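Local coordinates for putative uncharacterized protein (Emericella nidulans, PDB 3PGB), which is a copper amine oxidase that uses a topaquinone cofactor, probably to oxidise primary amines such as methylamine, at residues A77-W82 and A105-H110; Y355-R360 and S365-K370. All blocks are in the same frame, centred on the assembly; numbering follows the deposited sequence.

Interaction 1 (A77-W82 and A105-H110); sequences ADVAKW and ALIELH
No ring or amide comes between V79 and A80 and the I107 side chain they meet, so no face or edge is in play: the W82 indole turns instead to V151, V156 and T160, and the H110 ring to L150 and H133. What remains is an aliphatic helix-on-sheet contact, in which helix 73-84 lies against strand 102-110 of a small antiparallel sheet. This is consistent with one of the compact N-terminal alpha/beta domains of copper amine oxidases. I107 does all the work on the strand side, and its two branches part company. Its chi1 of -55° sets CG2 opposite the backbone N, and this methyl reaches V79 CG1 at 3.6 Å; the valine and isoleucine side chains pass alongside one another, running opposite ways. The longer branch is extended (chi2 177°) and carries CD1 to A80. V79 and I107 also both rest on V134 of strand 131-138, so the valine-isoleucine contact continues into the neighbouring strand. On the other face of the strand, E108 OE2 is hydrogen-bonded to H133 ND1. Just before I107, A105 and L106 both face R135 in a classic beta bulge. No hydrogen bond crosses from helix to strand, and the CA atoms of A80 and I107 are 7.6 Å apart. At the end of the isoleucine, I107 CD1 sits 3.9 Å from A80 CA and 4.0 Å from A80 CB.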
# COMPACT_ATOMS: atom_id res chain seq x y z
N ALA A 77 11.67 27.50 31.56
CA ALA A 77 12.69 28.24 32.31
C ALA A 77 12.31 28.40 33.78
O ALA A 77 13.13 28.16 34.67
CB ALA A 77 12.91 29.61 31.68
N ASP A 78 11.07 28.82 34.03
CA ASP A 78 10.58 29.00 35.39
C ASP A 78 10.64 27.69 36.20
O ASP A 78 11.08 27.68 37.35
CB ASP A 78 9.16 29.57 35.39
CG ASP A 78 9.12 31.07 35.11
OD1 ASP A 78 10.19 31.69 34.93
OD2 ASP A 78 8.00 31.64 35.07
N VAL A 79 10.21 26.59 35.58
CA VAL A 79 10.21 25.28 36.23
C VAL A 79 11.63 24.80 36.55
O VAL A 79 11.87 24.28 37.62
CB VAL A 79 9.49 24.23 35.38
CG1 VAL A 79 9.65 22.84 35.99
CG2 VAL A 79 8.02 24.59 35.24
N ALA A 80 12.56 25.00 35.63
CA ALA A 80 13.95 24.62 35.88
C ALA A 80 14.49 25.36 37.11
O ALA A 80 14.98 24.74 38.05
CB ALA A 80 14.82 24.92 34.66
N LYS A 81 14.36 26.68 37.09
CA LYS A 81 14.79 27.52 38.20
C LYS A 81 14.16 27.08 39.53
O LYS A 81 14.85 26.99 40.55
CB LYS A 81 14.45 28.99 37.90
CG LYS A 81 14.93 30.01 38.94
CD LYS A 81 13.97 30.11 40.12
N TRP A 82 12.86 26.79 39.50
CA TRP A 82 12.12 26.34 40.68
C TRP A 82 12.67 25.03 41.23
O TRP A 82 12.86 24.90 42.44
CB TRP A 82 10.66 26.14 40.31
CG TRP A 82 9.74 25.89 41.46
CD1 TRP A 82 9.12 26.82 42.23
CD2 TRP A 82 9.30 24.61 41.94
NE1 TRP A 82 8.34 26.21 43.18
CE2 TRP A 82 8.42 24.86 43.02
CE3 TRP A 82 9.57 23.29 41.57
CZ2 TRP A 82 7.81 23.83 43.74
CZ3 TRP A 82 8.96 22.26 42.28
CH2 TRP A 82 8.09 22.54 43.35
N ALA A 105 16.28 14.99 33.97
CA ALA A 105 16.26 14.28 32.69
C ALA A 105 15.27 14.91 31.72
O ALA A 105 15.51 14.94 30.51
CB ALA A 105 15.94 12.80 32.90
N LEU A 106 14.15 15.42 32.23
CA LEU A 106 13.13 15.99 31.37
C LEU A 106 12.23 16.97 32.11
O LEU A 106 11.89 16.77 33.26
CB LEU A 106 12.26 14.88 30.77
CG LEU A 106 11.16 15.30 29.80
CD1 LEU A 106 11.76 15.97 28.57
CD2 LEU A 106 10.32 14.10 29.41
N ILE A 107 11.86 18.04 31.41
CA ILE A 107 10.81 18.96 31.85
C ILE A 107 9.90 19.17 30.66
O ILE A 107 10.35 19.64 29.61
CB ILE A 107 11.37 20.31 32.31
CG1 ILE A 107 12.43 20.13 33.40
CG2 ILE A 107 10.26 21.18 32.84
CD1 ILE A 107 13.07 21.43 33.85
N GLU A 108 8.63 18.82 30.81
CA GLU A 108 7.66 18.94 29.73
C GLU A 108 6.27 19.22 30.28
O GLU A 108 6.05 19.13 31.49
CB GLU A 108 7.62 17.65 28.90
CG GLU A 108 7.11 16.43 29.68
CD GLU A 108 6.86 15.22 28.80
OE1 GLU A 108 7.35 15.21 27.65
OE2 GLU A 108 6.18 14.28 29.27
N LEU A 109 5.34 19.56 29.39
CA LEU A 109 3.96 19.76 29.78
C LEU A 109 3.37 18.42 30.13
O LEU A 109 3.49 17.45 29.37
CB LEU A 109 3.14 20.38 28.63
CG LEU A 109 1.65 20.60 28.92
CD1 LEU A 109 1.45 21.70 29.95
CD2 LEU A 109 0.88 20.92 27.64
N HIS A 110 2.75 18.34 31.30
CA HIS A 110 1.92 17.20 31.60
C HIS A 110 0.64 17.40 30.82
O HIS A 110 -0.03 18.41 30.99
CB HIS A 110 1.61 17.12 33.10
CG HIS A 110 0.65 16.04 33.45
ND1 HIS A 110 1.02 14.71 33.55
CD2 HIS A 110 -0.67 16.08 33.73
CE1 HIS A 110 -0.03 13.99 33.88
NE2 HIS A 110 -1.07 14.79 34.00

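Interaction 2 (Y355-R360 and S365-K370); sequences YIAFNR and SLFDIK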
# COMPACT_ATOMS: atom_id res chain seq x y z
N TYR A 355 -5.23 19.65 16.05
CA TYR A 355 -4.14 20.30 16.78
C TYR A 355 -2.89 19.44 16.72
O TYR A 355 -2.97 18.22 16.76
CB TYR A 355 -4.52 20.52 18.24
CG TYR A 355 -5.60 21.56 18.48
CD1 TYR A 355 -6.93 21.26 18.25
CD2 TYR A 355 -5.29 22.82 18.97
CE1 TYR A 355 -7.93 22.19 18.49
CE2 TYR A 355 -6.28 23.77 19.20
CZ TYR A 355 -7.60 23.45 18.96
OH TYR A 355 -8.59 24.39 19.19
N ILE A 356 -1.74 20.09 16.66
CA ILE A 356 -0.44 19.43 16.68
C ILE A 356 0.11 19.45 18.10
O ILE A 356 0.04 20.47 18.79
CB ILE A 356 0.55 20.15 15.73
CG1 ILE A 356 0.09 19.98 14.27
CG2 ILE A 356 1.97 19.63 15.89
CD1 ILE A 356 0.87 20.85 13.30
N ALA A 357 0.62 18.31 18.54
CA ALA A 357 1.32 18.20 19.82
C ALA A 357 2.66 17.52 19.59
O ALA A 357 2.85 16.85 18.58
CB ALA A 357 0.50 17.41 20.81
N PHE A 358 3.59 17.71 20.52
CA PHE A 358 4.94 17.19 20.35
C PHE A 358 5.66 17.00 21.68
O PHE A 358 5.76 17.94 22.46
CB PHE A 358 5.75 18.15 19.46
CG PHE A 358 7.00 17.55 18.89
CD1 PHE A 358 8.21 17.67 19.55
CD2 PHE A 358 6.96 16.87 17.69
CE1 PHE A 358 9.37 17.12 19.02
CE2 PHE A 358 8.11 16.31 17.16
CZ PHE A 358 9.31 16.44 17.82
N ASN A 359 6.17 15.80 21.93
CA ASN A 359 6.97 15.55 23.13
C ASN A 359 8.30 14.86 22.84
O ASN A 359 8.58 14.48 21.70
CB ASN A 359 6.16 14.80 24.20
CG ASN A 359 5.72 13.42 23.75
OD1 ASN A 359 6.34 12.78 22.90
ND2 ASN A 359 4.63 12.95 24.34
N ARG A 360 9.12 14.74 23.87
CA ARG A 360 10.43 14.08 23.81
C ARG A 360 10.31 12.58 23.52
O ARG A 360 11.08 12.04 22.73
CB ARG A 360 11.22 14.36 25.12
CG ARG A 360 11.96 13.19 25.81
CD ARG A 360 13.22 12.81 25.09
NE ARG A 360 14.22 12.12 25.92
CZ ARG A 360 14.18 10.85 26.30
NH1 ARG A 360 13.16 10.06 25.99
NH2 ARG A 360 15.18 10.35 27.02
N SER A 365 2.21 14.15 17.59
CA SER A 365 0.91 13.62 18.00
C SER A 365 -0.18 14.57 17.51
O SER A 365 0.07 15.77 17.36
CB SER A 365 0.88 13.50 19.51
OG SER A 365 -0.19 12.68 19.93
N LEU A 366 -1.36 14.03 17.24
CA LEU A 366 -2.51 14.83 16.79
C LEU A 366 -3.65 14.74 17.80
O LEU A 366 -3.91 13.66 18.34
CB LEU A 366 -3.01 14.36 15.42
CG LEU A 366 -2.16 14.70 14.20
CD1 LEU A 366 -0.81 14.01 14.26
CD2 LEU A 366 -2.89 14.32 12.92
N PHE A 367 -4.32 15.86 18.04
CA PHE A 367 -5.45 15.91 18.96
C PHE A 367 -6.66 16.58 18.33
O PHE A 367 -6.54 17.43 17.46
CB PHE A 367 -5.07 16.67 20.23
CG PHE A 367 -4.18 15.90 21.16
CD1 PHE A 367 -2.80 15.98 21.05
CD2 PHE A 367 -4.72 15.09 22.14
CE1 PHE A 367 -1.97 15.26 21.91
CE2 PHE A 367 -3.90 14.37 23.01
CZ PHE A 367 -2.54 14.45 22.89
N ASP A 368 -7.84 16.20 18.80
CA ASP A 368 -9.10 16.80 18.37
C ASP A 368 -9.20 16.85 16.84
O ASP A 368 -9.52 17.90 16.28
CB ASP A 368 -9.25 18.19 18.99
CG ASP A 368 -10.69 18.73 18.92
OD1 ASP A 368 -10.85 19.97 19.04
OD2 ASP A 368 -11.65 17.95 18.76
N ILE A 369 -8.93 15.73 16.19
CA ILE A 369 -9.09 15.62 14.75
C ILE A 369 -10.59 15.63 14.44
O ILE A 369 -11.30 14.73 14.85
CB ILE A 369 -8.44 14.31 14.18
CG1 ILE A 369 -6.93 14.31 14.42
CG2 ILE A 369 -8.72 14.17 12.69
CD1 ILE A 369 -6.21 13.09 13.91
N LYS A 370 -11.06 16.66 13.74
CA LYS A 370 -12.48 16.78 13.39
C LYS A 370 -12.70 16.66 11.88
O LYS A 370 -11.80 16.97 11.10
CB LYS A 370 -13.07 18.11 13.89
CG LYS A 370 -12.88 18.37 15.40
CD LYS A 370 -13.43 19.72 15.86
CE LYS A 370 -14.95 19.76 15.83
NZ LYS A 370 -15.53 21.07 16.25
O HOH W 1 -10.99 23.18 18.84
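Two adjacent strands of a beta hairpin, 352-359 and 363-371, are joined here by four backbone hydrogen bonds in antiparallel register. Y355 pairs with F367, and A357 with S365, as hydrogen-bonded pairs; I356 and L366 form the non-hydrogen-bonded pair between them. The bond from Y355 N to F367 O is 2.9 Å long and nearly straight (175°). At the turn end the geometry is poorer: S365 N reaches A357 O at 2.9 Å, but the N-H bends to 139° and the donor stands above the carbonyl plane. L366 CA adds a CA-H...O contact to Y355 O at 3.4 Å.

The hairpin belongs to the enzyme domain of the copper amine oxidase, built largely of antiparallel strands, and strand 374-389 continues the pairing beyond 363-371. On the face carrying Y355, A357 and F367, the A357 methyl meets the edge of the F367 ring, CB to CE1 at 3.5 Å. W68 stacks on the F367 ring and meets Y355 edge-to-face. The chain turns a corner at D368, which adopts a left-handed backbone conformation, and the D368 carboxylate runs alongside the Y355 ring with the two planes 13° apart, OD1 lying 3.7 Å from Y355 CE1. A water in the plane of the Y355 ring lies 2.7 Å from Y355 OH and donates to D368 OD1 at 3.2 Å. Y355 OH is also hydrogen-bonded to K64 O, while D368 OD2 makes a salt bridge with R375 NE.

Both contacts are buried, but interaction 1 sits farther out, about 24 Å from the centre of the chain against about 14 Å for interaction 2. They hold different elements: a helix laid on a sheet in the N-terminal part, and two strands of one hairpin in the enzyme domain. The first relies on aliphatic packing alone, whereas the second is chiefly backbone hydrogen bonding, with a methyl against a ring edge and a bridging water added. Their centres are 20 Å apart, yet they touch: L106 CD1 packs on R360 CB at 3.8 Å and E108 OE1 on N359 CB at 3.7 Å. Strand 102-110 thus meets the helix through I107 and the hairpin through its other face.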